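Local coordinates for protein haloperoxidase (Corallina officinalis, PDB 1QHB) that catalyses the halogenation of organic substrates with bromide and hydrogen peroxide, using a bound vanadate cofactor in a twelve-subunit assembly, at residues P235-S238 against Q239-V243; L528-A531 against G532-K536. All coordinates share one frame; numbering follows the deposited sequence.

Both contacts are local, one a loop turn and the other a capped helix start, and they pack against each other with centres about 10 Å apart. Contact 1 (235-243) lies in the long loop between helix 208-213 and strand 251-253; contact 2 (528-536) is the step from strand 528-529 into helix 530-548. Both are largely buried; Pro235 in contact 1, and Thr529, Ala531 and Gly532 at the helix start, are partly exposed. The loop closes with a serine-led turn, a following turn on Gln239 O and a bridging water, the helix with a threonine cap, regular backbone bonds and a Glu-Lys salt bridge. Glu533 of contact 2 bonds to contact 1, tying loop to helix.

Contact 1 of 2, residues P235-S238 against Q239-V243; sequences PYLS and QFIIV
Ser238 receives the backbone of the residues that follow it with both of its oxygens. Its hydroxyl accepts from the backbone of Phe240, OG to N 3.2 Å, while its carbonyl O takes Ile241 N at the same distance of 3.2 Å. The latter bond is nearly straight at hydrogen (167°), but the donor stands above the carbonyl plane, 53° out of it. OG is carried forward over the turn because it lies opposite the backbone N (chi1 169°); from there it also meets the Phe240 ring obliquely, 3.6 Å from CD2. Ile241 CG2 packs beside Ser238 O at 3.5 Å. The arrangement is an ST turn (238-240) overlapping a type I beta turn (238-241), and it runs on into further turns as Gln239 O accepts from both Ile242 N and Val243 N. Looser apolar contact comes from Leu237, whose two methyls diverge: CD2 lies 4.3 Å from Ile241 CG2, whereas CD1 approaches Ile242 CG2. On the water-bridged side, the bent Gln239 chain brings NE2 within 2.7 Å of a water that donates to Leu237 O; Gln239 OE1 accepts from Phe510 N. Farther out, Ser238 OG donates to Glu533 O and Asn540 OD1 holds Ser238 N, while Ala342, Ile345 and Leu346 of helix 337-349 pack on Phe240. Ile241's side chain is about 10 Å from that of His485, a vanadate-site residue, probably catalytic as in relatives.

Contact 2 of 2, residues L528-A531 against G532-K536; sequences LTVA and GELNK
Leu528 and Glu533 meet where strand 528-529 turns into helix 530-548, the glutamate chain slanting across the leucine. Glu533 CB sits 3.7 Å from Thr529 O, the carbonyl that accepts its own backbone N. CG passes that oxygen too and reaches Leu528 CB at 3.9 Å. A bend at chi2 (-59°) then folds the carboxylate back over the leucine, CD lying 3.6 Å from Leu528 CD1. At the tip the two oxygens part company: OE1 accepts from Gln239 N of the 239-243 loop, and OE2, resting against Leu528 CD1, uses its syn lone pair for Lys536 NZ at 2.8 Å, a salt bridge one helical turn on. Lys536 NZ also bonds to the carbonyls of Val233 and Pro235. Thr529 is the N-cap: its OG1 accepts from Gly532 N at 3.1 Å and 161°, placed there by a chi1 of 61° that sets OG1 between backbone N and carbonyl carbon. The side chains of Val530 and Leu534 lie side by side, pointing the same way, with CG1 3.6 Å from CD1, and Leu346 and Ala342 of helix 337-349 cover that face. With an alanine in place of Glu533, Lys536 would probably lose its buried counter-charge and Gln239 N its acceptor. Thr529 thus supplies an acceptor to Gly532 N, one of the first-turn amides; the carboxylate is probably stabilised chiefly by Lys536, and the nearby helix start may add to this.

Contact 1 of 2, residues P235-S238 against Q239-V243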
loop_
_atom_site.group_PDB
_atom_site.type_symbol
_atom_site.label_atom_id
_atom_site.label_comp_id
_atom_site.label_asym_id
_atom_site.label_seq_id
_atom_site.Cartn_x
_atom_site.Cartn_y
_atom_site.Cartn_z
ATOM N N PRO A 235 41.895 -19.455 -40.469
ATOM C CA PRO A 235 41.706 -20.880 -40.306
ATOM C C PRO A 235 40.337 -21.231 -39.756
ATOM O O PRO A 235 39.697 -20.441 -39.063
ATOM C CB PRO A 235 42.824 -21.330 -39.393
ATOM C CG PRO A 235 43.797 -20.203 -39.378
ATOM C CD PRO A 235 43.026 -18.950 -39.659
ATOM N N TYR A 236 39.937 -22.473 -40.029
ATOM C CA TYR A 236 38.637 -22.964 -39.637
ATOM C C TYR A 236 38.520 -22.947 -38.115
ATOM O O TYR A 236 37.492 -22.573 -37.573
ATOM C CB TYR A 236 38.499 -24.409 -40.172
ATOM C CG TYR A 236 37.082 -24.880 -39.926
ATOM C CD1 TYR A 236 36.704 -25.292 -38.663
ATOM C CD2 TYR A 236 36.131 -24.879 -40.923
ATOM C CE1 TYR A 236 35.413 -25.681 -38.380
ATOM C CE2 TYR A 236 34.823 -25.300 -40.647
ATOM C CZ TYR A 236 34.475 -25.665 -39.387
ATOM O OH TYR A 236 33.197 -26.049 -39.062
ATOM N N LEU A 237 39.527 -23.525 -37.439
ATOM C CA LEU A 237 39.520 -23.675 -36.000
ATOM C C LEU A 237 40.039 -22.443 -35.266
ATOM O O LEU A 237 41.015 -21.763 -35.594
ATOM C CB LEU A 237 40.332 -24.881 -35.539
ATOM C CG LEU A 237 39.804 -26.245 -36.007
ATOM C CD1 LEU A 237 40.866 -27.307 -35.793
ATOM C CD2 LEU A 237 38.533 -26.666 -35.289
ATOM N N SER A 238 39.270 -22.132 -34.214
ATOM C CA SER A 238 39.586 -20.987 -33.391
ATOM C C SER A 238 40.946 -21.263 -32.821
ATOM O O SER A 238 41.203 -22.404 -32.361
ATOM C CB SER A 238 38.529 -20.904 -32.253
ATOM O OG SER A 238 38.970 -19.930 -31.290
ATOM N N GLN A 239 41.778 -20.235 -32.619
ATOM C CA GLN A 239 43.060 -20.454 -31.967
ATOM C C GLN A 239 42.852 -21.053 -30.586
ATOM O O GLN A 239 43.677 -21.797 -30.043
ATOM C CB GLN A 239 43.813 -19.103 -31.768
ATOM C CG GLN A 239 44.158 -18.413 -33.097
ATOM C CD GLN A 239 45.104 -19.310 -33.909
ATOM O OE1 GLN A 239 46.238 -19.577 -33.488
ATOM N NE2 GLN A 239 44.546 -19.778 -35.016
ATOM N N PHE A 240 41.762 -20.719 -29.913
ATOM C CA PHE A 240 41.517 -21.101 -28.532
ATOM C C PHE A 240 41.219 -22.568 -28.288
ATOM O O PHE A 240 41.204 -22.974 -27.091
ATOM C CB PHE A 240 40.358 -20.229 -27.968
ATOM C CG PHE A 240 40.715 -18.757 -27.918
ATOM C CD1 PHE A 240 41.855 -18.296 -27.305
ATOM C CD2 PHE A 240 39.887 -17.831 -28.502
ATOM C CE1 PHE A 240 42.137 -16.940 -27.249
ATOM C CE2 PHE A 240 40.178 -16.477 -28.483
ATOM C CZ PHE A 240 41.297 -16.028 -27.862
ATOM N N ILE A 241 40.977 -23.341 -29.335
ATOM C CA ILE A 241 40.760 -24.777 -29.179
ATOM C C ILE A 241 41.965 -25.596 -29.622
ATOM O O ILE A 241 41.920 -26.829 -29.496
ATOM C CB ILE A 241 39.450 -25.199 -29.868
ATOM C CG1 ILE A 241 38.781 -26.408 -29.172
ATOM C CG2 ILE A 241 39.522 -25.353 -31.362
ATOM C CD1 ILE A 241 37.452 -26.724 -29.733
ATOM N N ILE A 242 43.073 -24.974 -30.026
ATOM C CA ILE A 242 44.273 -25.680 -30.403
ATOM C C ILE A 242 45.530 -25.131 -29.752
ATOM O O ILE A 242 46.458 -25.925 -29.564
ATOM C CB ILE A 242 44.593 -25.682 -31.911
ATOM C CG1 ILE A 242 44.582 -24.264 -32.495
ATOM C CG2 ILE A 242 43.675 -26.629 -32.650
ATOM C CD1 ILE A 242 44.997 -24.237 -33.962
ATOM N N VAL A 243 45.697 -23.854 -29.416
ATOM C CA VAL A 243 46.965 -23.442 -28.851
ATOM C C VAL A 243 46.938 -23.542 -27.325
ATOM O O VAL A 243 45.875 -23.525 -26.678
ATOM C CB VAL A 243 47.340 -21.988 -29.181
ATOM C CG1 VAL A 243 47.225 -21.746 -30.672
ATOM C CG2 VAL A 243 46.417 -21.017 -28.431
HETATM O O HOH W 1 42.049 -19.582 -36.138
#

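Contact 2 of 2, residues L528-A531 against G532-K536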
loop_
_atom_site.group_PDB
_atom_site.type_symbol
_atom_site.label_atom_id
_atom_site.label_comp_id
_atom_site.label_asym_id
_atom_site.label_seq_id
_atom_site.Cartn_x
_atom_site.Cartn_y
_atom_site.Cartn_z
ATOM N N LEU A 528 44.227 -11.486 -36.100
ATOM C CA LEU A 528 42.837 -11.843 -35.813
ATOM C C LEU A 528 42.477 -11.032 -34.578
ATOM O O LEU A 528 43.399 -10.502 -33.951
ATOM C CB LEU A 528 42.815 -13.343 -35.511
ATOM C CG LEU A 528 43.101 -14.257 -36.722
ATOM C CD1 LEU A 528 43.275 -15.693 -36.277
ATOM C CD2 LEU A 528 41.943 -14.165 -37.705
ATOM N N THR A 529 41.229 -10.921 -34.181
ATOM C CA THR A 529 40.905 -10.198 -32.954
ATOM C C THR A 529 40.373 -11.251 -31.991
ATOM O O THR A 529 39.855 -12.297 -32.447
ATOM C CB THR A 529 39.828 -9.113 -33.167
ATOM O OG1 THR A 529 38.618 -9.716 -33.636
ATOM C CG2 THR A 529 40.190 -8.136 -34.277
ATOM N N VAL A 530 40.395 -10.942 -30.716
ATOM C CA VAL A 530 39.848 -11.791 -29.682
ATOM C C VAL A 530 38.375 -12.033 -29.926
ATOM O O VAL A 530 37.861 -13.158 -29.814
ATOM C CB VAL A 530 40.068 -11.119 -28.307
ATOM C CG1 VAL A 530 39.355 -11.864 -27.167
ATOM C CG2 VAL A 530 41.544 -11.071 -27.989
ATOM N N ALA A 531 37.614 -10.995 -30.283
ATOM C CA ALA A 531 36.176 -11.147 -30.516
ATOM C C ALA A 531 35.912 -12.101 -31.667
ATOM O O ALA A 531 34.960 -12.923 -31.616
ATOM C CB ALA A 531 35.483 -9.822 -30.815
ATOM N N GLY A 532 36.640 -11.932 -32.780
ATOM C CA GLY A 532 36.375 -12.832 -33.921
ATOM C C GLY A 532 36.782 -14.267 -33.614
ATOM O O GLY A 532 36.106 -15.166 -34.079
ATOM N N GLU A 533 37.837 -14.540 -32.829
ATOM C CA GLU A 533 38.234 -15.891 -32.489
ATOM C C GLU A 533 37.338 -16.475 -31.373
ATOM O O GLU A 533 37.267 -17.697 -31.212
ATOM C CB GLU A 533 39.706 -15.936 -32.058
ATOM C CG GLU A 533 40.689 -15.739 -33.227
ATOM C CD GLU A 533 40.464 -16.819 -34.288
ATOM O OE1 GLU A 533 40.816 -17.998 -34.001
ATOM O OE2 GLU A 533 39.906 -16.463 -35.344
ATOM N N LEU A 534 36.664 -15.628 -30.597
ATOM C CA LEU A 534 35.722 -16.135 -29.569
ATOM C C LEU A 534 34.426 -16.491 -30.260
ATOM O O LEU A 534 33.814 -17.548 -30.042
ATOM C CB LEU A 534 35.480 -15.129 -28.461
ATOM C CG LEU A 534 36.609 -14.932 -27.448
ATOM C CD1 LEU A 534 36.313 -13.708 -26.550
ATOM C CD2 LEU A 534 36.797 -16.181 -26.595
ATOM N N ASN A 535 34.008 -15.643 -31.217
ATOM C CA ASN A 535 32.852 -15.937 -32.044
ATOM C C ASN A 535 33.134 -17.209 -32.830
ATOM O O ASN A 535 32.303 -18.111 -32.956
ATOM C CB ASN A 535 32.480 -14.812 -33.031
ATOM C CG ASN A 535 31.883 -13.576 -32.406
ATOM O OD1 ASN A 535 31.487 -13.503 -31.230
ATOM N ND2 ASN A 535 31.795 -12.494 -33.188
ATOM N N LYS A 536 34.331 -17.346 -33.400
ATOM C CA LYS A 536 34.693 -18.578 -34.145
ATOM C C LYS A 536 34.570 -19.839 -33.288
ATOM O O LYS A 536 34.122 -20.895 -33.738
ATOM C CB LYS A 536 36.135 -18.424 -34.660
ATOM C CG LYS A 536 36.501 -19.614 -35.570
ATOM C CD LYS A 536 37.887 -19.520 -36.169
ATOM C CE LYS A 536 37.995 -18.390 -37.197
ATOM N NZ LYS A 536 39.398 -18.033 -37.548
#